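Pyruvate formate-lyase 2 (Archaeoglobus fulgidus, PDB 2F3O) is of unknown function but is a glycyl radical enzyme that may act as a lyase through radical chemistry. Local coordinates at residues F625-Y630 with E683-G688; V405-N410 with V427-F432; E97-M102 with I314-D319. All coordinates share one frame; numbering follows the deposited sequence.

Interaction 1. Residues F625-Y630 with E683-G688; sequences FAAGCY and ENLPNG
The type I beta turn from Leu685 to Gly688 docks along the edge of strand 624-628 and grips Ala627 and Cys629 through their main chains. Within this chain the strand is the outermost of a four-stranded mixed sheet; its other edge is bonded to strand 535-543. The turn lies in the Glycine radical family region, and the contact ties it to the sheet holding strand 624-628. Asn687 N donates to Ala627 O at 3.0 Å, and in the reverse direction Cys629 N donates to Gly688 O at 2.9 Å. A backbone bond from Gly688 N to Leu685 O closes the turn itself.

The end of the Leu685 side chain comes in against the strand: chi1 -157° sets CG anti to the backbone N and chi2 57° places CD1, 3.4 Å from Ala627 O, while CD2 meets Cys629 CB at 4.1 Å. Pro686 packs on Ala626 and Ala627, its CG 4.2 Å from Ala626 CB. Asn687 CB packs 3.6 Å from Ala627 O, and the amide then runs to the edge of the Tyr630 ring, where ND2 lies near the ring plane and 3.8 Å from CE2, the two planes 28° apart. Asn687 ND2 and Tyr630 OH both bond to Ser439 O, while Tyr630 OH also has a weak bond to a bound glycerol. Asn615 of helix 597-615 bridges the two segments, taking the N-H of Ala627 on OD1 and giving ND2 to Asn684 O.

The chemistry is thus mainly that of the backbone, flanked by apolar groups of Ala626, Ala627, Leu685 and Pro686. A turn, not a strand, takes up the two bonds, which satisfy polar main-chain atoms in a buried place.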
loop_
_atom_site.group_PDB
_atom_site.type_symbol
_atom_site.label_atom_id
_atom_site.label_comp_id
_atom_site.label_asym_id
_atom_site.label_seq_id
_atom_site.Cartn_x
_atom_site.Cartn_y
_atom_site.Cartn_z
ATOM N N PHE A 625 -4.702 3.421 -20.556
ATOM C CA PHE A 625 -5.535 3.547 -21.741
ATOM C C PHE A 625 -5.044 2.575 -22.788
ATOM O O PHE A 625 -3.891 2.157 -22.752
ATOM C CB PHE A 625 -5.505 4.975 -22.275
ATOM C CG PHE A 625 -6.574 5.876 -21.692
ATOM C CD1 PHE A 625 -6.459 6.374 -20.413
ATOM C CD2 PHE A 625 -7.678 6.241 -22.443
ATOM C CE1 PHE A 625 -7.438 7.200 -19.892
ATOM C CE2 PHE A 625 -8.649 7.071 -21.928
ATOM C CZ PHE A 625 -8.545 7.533 -20.650
ATOM N N ALA A 626 -5.929 2.201 -23.707
ATOM C CA ALA A 626 -5.627 1.185 -24.717
ATOM C C ALA A 626 -5.952 1.713 -26.114
ATOM O O ALA A 626 -7.077 2.150 -26.346
ATOM C CB ALA A 626 -6.428 -0.058 -24.431
ATOM N N ALA A 627 -4.985 1.689 -27.038
ATOM C CA ALA A 627 -5.182 2.258 -28.399
ATOM C C ALA A 627 -5.883 1.305 -29.358
ATOM O O ALA A 627 -5.455 0.151 -29.529
ATOM C CB ALA A 627 -3.859 2.704 -28.997
ATOM N N GLY A 628 -6.954 1.782 -29.989
ATOM C CA GLY A 628 -7.638 1.007 -31.035
ATOM C C GLY A 628 -7.746 1.746 -32.363
ATOM O O GLY A 628 -7.552 2.961 -32.421
ATOM N N CYS A 629 -8.050 1.020 -33.439
ATOM C CA CYS A 629 -8.319 1.678 -34.718
ATOM C C CYS A 629 -9.508 1.120 -35.473
ATOM O O CYS A 629 -9.347 0.273 -36.354
ATOM C CB CYS A 629 -7.100 1.629 -35.627
ATOM S SG CYS A 629 -7.213 2.864 -36.924
ATOM N N TYR A 630 -10.696 1.602 -35.150
ATOM C CA TYR A 630 -11.877 1.149 -35.849
ATOM C C TYR A 630 -12.874 2.281 -35.827
ATOM O O TYR A 630 -12.865 3.069 -34.890
ATOM C CB TYR A 630 -12.436 -0.162 -35.251
ATOM C CG TYR A 630 -12.981 -0.093 -33.858
ATOM C CD1 TYR A 630 -14.303 0.280 -33.616
ATOM C CD2 TYR A 630 -12.188 -0.441 -32.785
ATOM C CE1 TYR A 630 -14.794 0.348 -32.340
ATOM C CE2 TYR A 630 -12.672 -0.406 -31.510
ATOM C CZ TYR A 630 -13.967 0.007 -31.285
ATOM O OH TYR A 630 -14.434 0.046 -30.000
ATOM N N GLU A 683 1.333 -4.556 -32.784
ATOM C CA GLU A 683 1.926 -4.795 -31.481
ATOM C C GLU A 683 1.678 -3.650 -30.510
ATOM O O GLU A 683 1.719 -3.856 -29.313
ATOM C CB GLU A 683 3.439 -5.070 -31.632
ATOM C CG GLU A 683 4.286 -3.927 -32.286
ATOM C CD GLU A 683 4.410 -4.010 -33.833
ATOM O OE1 GLU A 683 5.354 -3.393 -34.395
ATOM O OE2 GLU A 683 3.566 -4.669 -34.499
ATOM N N ASN A 684 1.393 -2.459 -31.031
ATOM C CA ASN A 684 1.012 -1.313 -30.207
ATOM C C ASN A 684 -0.456 -0.945 -30.228
ATOM O O ASN A 684 -0.809 0.149 -29.807
ATOM C CB ASN A 684 1.758 -0.083 -30.658
ATOM C CG ASN A 684 3.211 -0.218 -30.476
ATOM O OD1 ASN A 684 3.972 -0.151 -31.433
ATOM N ND2 ASN A 684 3.625 -0.439 -29.241
ATOM N N LEU A 685 -1.314 -1.836 -30.706
ATOM C CA LEU A 685 -2.722 -1.494 -30.869
ATOM C C LEU A 685 -3.643 -2.423 -30.076
ATOM O O LEU A 685 -4.425 -3.144 -30.673
ATOM C CB LEU A 685 -3.065 -1.562 -32.351
ATOM C CG LEU A 685 -4.247 -0.793 -32.931
ATOM C CD1 LEU A 685 -4.161 0.688 -32.658
ATOM C CD2 LEU A 685 -4.282 -1.035 -34.413
ATOM N N PRO A 686 -3.591 -2.390 -28.722
ATOM C CA PRO A 686 -4.235 -3.503 -28.019
ATOM C C PRO A 686 -5.754 -3.431 -27.859
ATOM O O PRO A 686 -6.311 -4.284 -27.195
ATOM C CB PRO A 686 -3.582 -3.452 -26.640
ATOM C CG PRO A 686 -3.334 -1.999 -26.432
ATOM C CD PRO A 686 -2.995 -1.426 -27.771
ATOM N N ASN A 687 -6.423 -2.444 -28.433
ATOM C CA ASN A 687 -7.879 -2.437 -28.382
ATOM C C ASN A 687 -8.520 -2.872 -29.710
ATOM O O ASN A 687 -9.713 -2.742 -29.898
ATOM C CB ASN A 687 -8.391 -1.066 -27.947
ATOM C CG ASN A 687 -9.841 -1.093 -27.483
ATOM O OD1 ASN A 687 -10.178 -1.670 -26.453
ATOM N ND2 ASN A 687 -10.700 -0.454 -28.242
ATOM N N GLY A 688 -7.710 -3.396 -30.628
ATOM C CA GLY A 688 -8.201 -3.949 -31.899
ATOM C C GLY A 688 -8.092 -3.047 -33.118
ATOM O O GLY A 688 -7.914 -1.836 -32.994
#

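Interaction 2. Residues V405-N410 with V427-F432; sequences VKALKN and VEIAPF
Leu408 CG lies anti to its own carbonyl carbon (chi1 -68°), and Ile429 CD1 ends an extended branch (chi2 162°); these torsions bring the two groups together between helix 401-410 and strand 428-431. Ile429 CG1 itself stands between the backbone N and the carbonyl carbon. The two side chains cross obliquely, and the single methyl CD1 of Ile429 does the touching: it is 3.9 Å from Leu408 CG and 4.1 Å from Leu408 CD1. On the preceding helical residue, Ala407 CB reaches the same Ile429 CD1 at 4.4 Å, placing this methyl against two neighbouring positions of the helix.

The other branch of Leu408, CD2, reaches the next two strand residues, 4.0 Å from Pro431 CD and 4.3 Å from Ala430 CA. Ala430 CB points away from the helix, and its side chain touches Ser435 and Thr437 of strand 435-445. No hydrogen bond joins the two segments; the contact is wholly apolar and buried. Tyr421 and Ala418 add to the same layer, Tyr421 touching both Leu408 and Ile429. Glu428 belongs to a polar setting instead, with OE1 bonded to Ser439 OG and to a bound glycerol. Beyond the strand, Phe432 O is bonded to Arg416 of the second subunit.

The axes of the short segments pass 9.3 Å apart with 59° between their directions, a helix packed aslant on a strand. That strand pairs antiparallel with 421-424 through a backbone bond between Ala430 and Thr422. Cys426, Val427 and Glu428 run Cys-Val-Glu, consistent with the Cys-x-Glu signature of dehydratase-type glycyl radical enzymes. The contact thus seats one arm of what is probably their cysteine loop on helix 401-410, which directly follows strand 396-400 of the five-stranded sheet.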
loop_
_atom_site.group_PDB
_atom_site.type_symbol
_atom_site.label_atom_id
_atom_site.label_comp_id
_atom_site.label_asym_id
_atom_site.label_seq_id
_atom_site.Cartn_x
_atom_site.Cartn_y
_atom_site.Cartn_z
ATOM N N VAL A 405 -2.143 -11.452 -29.466
ATOM C CA VAL A 405 -1.498 -11.751 -28.190
ATOM C C VAL A 405 -0.221 -10.938 -27.999
ATOM O O VAL A 405 0.254 -10.767 -26.872
ATOM C CB VAL A 405 -1.217 -13.274 -27.950
ATOM C CG1 VAL A 405 -2.445 -14.107 -28.238
ATOM C CG2 VAL A 405 -0.061 -13.762 -28.762
ATOM N N LYS A 406 0.327 -10.432 -29.102
ATOM C CA LYS A 406 1.522 -9.593 -29.064
ATOM C C LYS A 406 1.107 -8.206 -28.569
ATOM O O LYS A 406 1.838 -7.569 -27.807
ATOM C CB LYS A 406 2.159 -9.535 -30.456
ATOM C CG LYS A 406 3.523 -8.907 -30.546
ATOM C CD LYS A 406 4.184 -9.259 -31.885
ATOM C CE LYS A 406 4.035 -10.764 -32.189
ATOM N NZ LYS A 406 5.010 -11.348 -33.198
ATOM N N ALA A 407 -0.091 -7.778 -28.978
ATOM C CA ALA A 407 -0.650 -6.496 -28.590
ATOM C C ALA A 407 -0.948 -6.506 -27.121
ATOM O O ALA A 407 -0.677 -5.534 -26.424
ATOM C CB ALA A 407 -1.912 -6.222 -29.350
ATOM N N LEU A 408 -1.495 -7.624 -26.651
ATOM C CA LEU A 408 -1.880 -7.747 -25.257
ATOM C C LEU A 408 -0.659 -7.859 -24.358
ATOM O O LEU A 408 -0.600 -7.212 -23.329
ATOM C CB LEU A 408 -2.866 -8.895 -25.052
ATOM C CG LEU A 408 -4.241 -8.655 -25.684
ATOM C CD1 LEU A 408 -4.977 -9.942 -25.798
ATOM C CD2 LEU A 408 -5.090 -7.621 -24.957
ATOM N N LYS A 409 0.344 -8.620 -24.774
ATOM C CA LYS A 409 1.592 -8.678 -24.008
ATOM C C LYS A 409 2.273 -7.315 -23.837
ATOM O O LYS A 409 2.866 -7.072 -22.807
ATOM C CB LYS A 409 2.561 -9.748 -24.537
ATOM C CG LYS A 409 2.456 -11.040 -23.764
ATOM C CD LYS A 409 2.795 -12.235 -24.622
ATOM C CE LYS A 409 4.303 -12.496 -24.700
ATOM N NZ LYS A 409 4.592 -13.931 -25.010
ATOM N N ASN A 410 2.145 -6.418 -24.815
ATOM C CA ASN A 410 2.681 -5.064 -24.672
ATOM C C ASN A 410 1.834 -4.171 -23.786
ATOM O O ASN A 410 2.298 -3.141 -23.315
ATOM C CB ASN A 410 2.862 -4.393 -26.024
ATOM C CG ASN A 410 4.082 -4.879 -26.740
ATOM O OD1 ASN A 410 4.645 -5.931 -26.399
ATOM N ND2 ASN A 410 4.509 -4.131 -27.746
ATOM N N VAL A 427 -14.318 -5.274 -32.991
ATOM C CA VAL A 427 -12.971 -5.822 -33.213
ATOM C C VAL A 427 -12.088 -5.803 -31.967
ATOM O O VAL A 427 -10.920 -6.201 -32.027
ATOM C CB VAL A 427 -12.207 -5.064 -34.351
ATOM C CG1 VAL A 427 -13.023 -5.015 -35.612
ATOM C CG2 VAL A 427 -11.836 -3.654 -33.923
ATOM N N GLU A 428 -12.647 -5.333 -30.852
ATOM C CA GLU A 428 -11.921 -5.166 -29.588
ATOM C C GLU A 428 -11.504 -6.469 -28.911
ATOM O O GLU A 428 -12.288 -7.416 -28.825
ATOM C CB GLU A 428 -12.758 -4.346 -28.630
ATOM C CG GLU A 428 -13.279 -3.075 -29.259
ATOM C CD GLU A 428 -14.733 -3.181 -29.673
ATOM O OE1 GLU A 428 -15.614 -3.053 -28.806
ATOM O OE2 GLU A 428 -15.001 -3.402 -30.869
ATOM N N ILE A 429 -10.257 -6.503 -28.444
ATOM C CA ILE A 429 -9.694 -7.686 -27.802
ATOM C C ILE A 429 -9.337 -7.395 -26.347
ATOM O O ILE A 429 -9.068 -6.242 -25.970
ATOM C CB ILE A 429 -8.466 -8.212 -28.548
ATOM C CG1 ILE A 429 -7.427 -7.110 -28.725
ATOM C CG2 ILE A 429 -8.863 -8.756 -29.901
ATOM C CD1 ILE A 429 -6.067 -7.659 -29.038
ATOM N N ALA A 430 -9.337 -8.452 -25.537
ATOM C CA ALA A 430 -9.276 -8.325 -24.078
ATOM C C ALA A 430 -9.016 -9.683 -23.472
ATOM O O ALA A 430 -9.452 -10.679 -24.017
ATOM C CB ALA A 430 -10.601 -7.748 -23.522
ATOM N N PRO A 431 -8.270 -9.727 -22.358
ATOM C CA PRO A 431 -8.214 -10.938 -21.517
ATOM C C PRO A 431 -9.621 -11.385 -21.132
ATOM O O PRO A 431 -10.430 -10.557 -20.750
ATOM C CB PRO A 431 -7.434 -10.481 -20.276
ATOM C CG PRO A 431 -7.308 -8.987 -20.409
ATOM C CD PRO A 431 -7.386 -8.665 -21.849
ATOM N N PHE A 432 -9.908 -12.676 -21.265
ATOM C CA PHE A 432 -11.249 -13.171 -21.042
ATOM C C PHE A 432 -11.593 -13.322 -19.583
ATOM O O PHE A 432 -11.020 -14.134 -18.860
ATOM C CB PHE A 432 -11.463 -14.488 -21.791
ATOM C CG PHE A 432 -12.856 -15.066 -21.670
ATOM C CD1 PHE A 432 -13.983 -14.271 -21.782
ATOM C CD2 PHE A 432 -13.030 -16.430 -21.489
ATOM C CE1 PHE A 432 -15.255 -14.823 -21.669
ATOM C CE2 PHE A 432 -14.298 -16.990 -21.379
ATOM C CZ PHE A 432 -15.411 -16.187 -21.472
#

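Interaction 3. Residues E97-M102 with I314-D319; sequences ETNRLM and IVPAFD
Asn99 and Val315 meet tip to tip, the amide oxygen facing the two methyls of the valine: OD1 is 3.5 Å from CG1 and 3.6 Å from CG2. In Asn99, chi1 -161° carries CG anti to the backbone N, and chi2 43° turns the amide, which lies aslant to Pro316, so that ND2 donates to Pro316 O at 3.1 Å. The acceptor lies practically in the amide plane, and the donor is tilted 19° from the carbonyl plane. Leu101 and Val315 lie side by side pointing opposite ways, Leu101 CD2 3.7 Å from Val315 CG1, so one valine methyl meets both the amide and the leucine. Pro316 CB also rests over the centre of the Phe318 ring, 3.5 Å above it. An inverse gamma turn centred on Ala317 joins these two residues. The Asn99 amide is fixed further by Gln329 NE2, which bonds to OD1, and weakly by Glu323 of helix 322-325. Around this meeting of two loops, Ile86 of helix 83-87 and Ala75 of strand 74-75 pack on both Leu101 and Ala317, and Leu19 of strand 18-19 covers Leu101. Asp319 caps Leu321 N before helix 322-325 and forms a salt bridge with Arg85 of helix 83-87.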
loop_
_atom_site.group_PDB
_atom_site.type_symbol
_atom_site.label_atom_id
_atom_site.label_comp_id
_atom_site.label_asym_id
_atom_site.label_seq_id
_atom_site.Cartn_x
_atom_site.Cartn_y
_atom_site.Cartn_z
ATOM N N GLU A 97 -35.751 7.252 -42.004
ATOM C CA GLU A 97 -35.270 6.323 -43.036
ATOM C C GLU A 97 -34.492 5.086 -42.534
ATOM O O GLU A 97 -34.582 4.020 -43.134
ATOM C CB GLU A 97 -34.548 7.054 -44.192
ATOM C CG GLU A 97 -33.133 7.547 -43.904
ATOM C CD GLU A 97 -32.230 7.498 -45.145
ATOM O OE1 GLU A 97 -31.082 8.013 -45.087
ATOM O OE2 GLU A 97 -32.667 6.933 -46.177
ATOM N N THR A 98 -33.767 5.223 -41.423
ATOM C CA THR A 98 -32.983 4.124 -40.851
ATOM C C THR A 98 -33.350 3.917 -39.394
ATOM O O THR A 98 -33.572 4.885 -38.671
ATOM C CB THR A 98 -31.480 4.433 -40.902
ATOM O OG1 THR A 98 -31.244 5.734 -40.345
ATOM C CG2 THR A 98 -30.977 4.423 -42.335
ATOM N N ASN A 99 -33.404 2.653 -38.983
ATOM C CA ASN A 99 -33.682 2.252 -37.593
ATOM C C ASN A 99 -34.971 2.855 -37.037
ATOM O O ASN A 99 -34.983 3.519 -35.997
ATOM C CB ASN A 99 -32.480 2.553 -36.693
ATOM C CG ASN A 99 -32.500 1.777 -35.393
ATOM O OD1 ASN A 99 -32.802 0.585 -35.363
ATOM N ND2 ASN A 99 -32.167 2.456 -34.308
ATOM N N ARG A 100 -36.049 2.633 -37.779
ATOM C CA ARG A 100 -37.370 3.102 -37.398
ATOM C C ARG A 100 -37.906 2.318 -36.203
ATOM O O ARG A 100 -37.714 1.112 -36.092
ATOM C CB ARG A 100 -38.340 3.029 -38.589
ATOM C CG ARG A 100 -38.443 1.654 -39.273
ATOM C CD ARG A 100 -39.323 1.717 -40.518
ATOM N NE ARG A 100 -39.351 3.070 -41.078
ATOM C CZ ARG A 100 -40.211 3.479 -42.011
ATOM N NH1 ARG A 100 -41.119 2.637 -42.506
ATOM N NH2 ARG A 100 -40.166 4.734 -42.447
ATOM N N LEU A 101 -38.551 3.031 -35.291
ATOM C CA LEU A 101 -39.086 2.430 -34.082
ATOM C C LEU A 101 -40.509 2.916 -33.916
ATOM O O LEU A 101 -40.741 4.119 -33.856
ATOM C CB LEU A 101 -38.253 2.860 -32.867
ATOM C CG LEU A 101 -36.753 2.530 -32.816
ATOM C CD1 LEU A 101 -36.000 3.376 -31.789
ATOM C CD2 LEU A 101 -36.566 1.050 -32.552
ATOM N N MET A 102 -41.468 1.999 -33.858
ATOM C CA MET A 102 -42.843 2.409 -33.632
ATOM C C MET A 102 -42.931 2.859 -32.188
ATOM O O MET A 102 -42.369 2.222 -31.305
ATOM C CB MET A 102 -43.825 1.262 -33.858
ATOM C CG MET A 102 -43.517 0.369 -35.033
ATOM S SD MET A 102 -44.535 -1.129 -35.031
ATOM C CE MET A 102 -44.643 -1.576 -33.282
ATOM N N ILE A 314 -32.675 -6.928 -29.752
ATOM C CA ILE A 314 -32.354 -5.517 -29.539
ATOM C C ILE A 314 -31.757 -4.804 -30.734
ATOM O O ILE A 314 -31.078 -5.365 -31.581
ATOM C CB ILE A 314 -31.509 -5.190 -28.260
ATOM C CG1 ILE A 314 -30.109 -5.787 -28.329
ATOM C CG2 ILE A 314 -32.214 -5.620 -27.012
ATOM C CD1 ILE A 314 -29.160 -5.180 -27.318
ATOM N N VAL A 315 -32.036 -3.524 -30.735
ATOM C CA VAL A 315 -31.728 -2.636 -31.800
ATOM C C VAL A 315 -31.560 -1.370 -30.953
ATOM O O VAL A 315 -32.255 -1.208 -29.945
ATOM C CB VAL A 315 -32.932 -2.635 -32.811
ATOM C CG1 VAL A 315 -33.796 -1.386 -32.708
ATOM C CG2 VAL A 315 -32.441 -2.828 -34.223
ATOM N N PRO A 316 -30.592 -0.512 -31.287
ATOM C CA PRO A 316 -30.173 0.535 -30.344
ATOM C C PRO A 316 -31.116 1.738 -30.273
ATOM O O PRO A 316 -31.790 2.030 -31.232
ATOM C CB PRO A 316 -28.820 0.950 -30.897
ATOM C CG PRO A 316 -28.949 0.707 -32.371
ATOM C CD PRO A 316 -29.842 -0.467 -32.548
ATOM N N ALA A 317 -31.165 2.430 -29.140
ATOM C CA ALA A 317 -32.042 3.616 -28.983
ATOM C C ALA A 317 -31.345 4.906 -29.400
ATOM O O ALA A 317 -31.274 5.863 -28.624
ATOM C CB ALA A 317 -32.551 3.753 -27.533
ATOM N N PHE A 318 -30.834 4.920 -30.626
ATOM C CA PHE A 318 -30.048 6.030 -31.103
ATOM C C PHE A 318 -30.949 7.103 -31.672
ATOM O O PHE A 318 -31.846 6.806 -32.437
ATOM C CB PHE A 318 -29.113 5.558 -32.207
ATOM C CG PHE A 318 -27.968 4.698 -31.729
ATOM C CD1 PHE A 318 -27.501 4.787 -30.432
ATOM C CD2 PHE A 318 -27.323 3.845 -32.608
ATOM C CE1 PHE A 318 -26.444 4.010 -30.016
ATOM C CE2 PHE A 318 -26.270 3.076 -32.191
ATOM C CZ PHE A 318 -25.831 3.155 -30.900
ATOM N N ASP A 319 -30.687 8.357 -31.334
ATOM C CA ASP A 319 -31.374 9.473 -31.977
ATOM C C ASP A 319 -30.790 9.748 -33.372
ATOM O O ASP A 319 -29.917 9.020 -33.845
ATOM C CB ASP A 319 -31.196 10.726 -31.142
ATOM C CG ASP A 319 -29.748 11.111 -31.025
ATOM O OD1 ASP A 319 -29.066 10.471 -30.206
ATOM O OD2 ASP A 319 -29.280 12.018 -31.764
#

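How the interactions relate
All three contacts are buried, but they serve different parts of the fold and share no segment. Interactions 1 and 2 are neighbours, their centres about 9 Å apart: Pro686 O packs on Ile429 CG1 and Tyr630 on Val427. Ser439 binds Asn687 and Tyr630 of interaction 1 through its O, and Glu428, in the 427-432 segment, through its OG. Interaction 3 lies on the opposite side of the chain's centre, about 29 Å and 32 Å from the centres of the other two. Interaction 1 sets a turn on a strand edge by main-chain bonds, interaction 2 lays a helix on a hairpin strand by apolar packing alone, and interaction 3 joins two irregular loops through a side-chain amide.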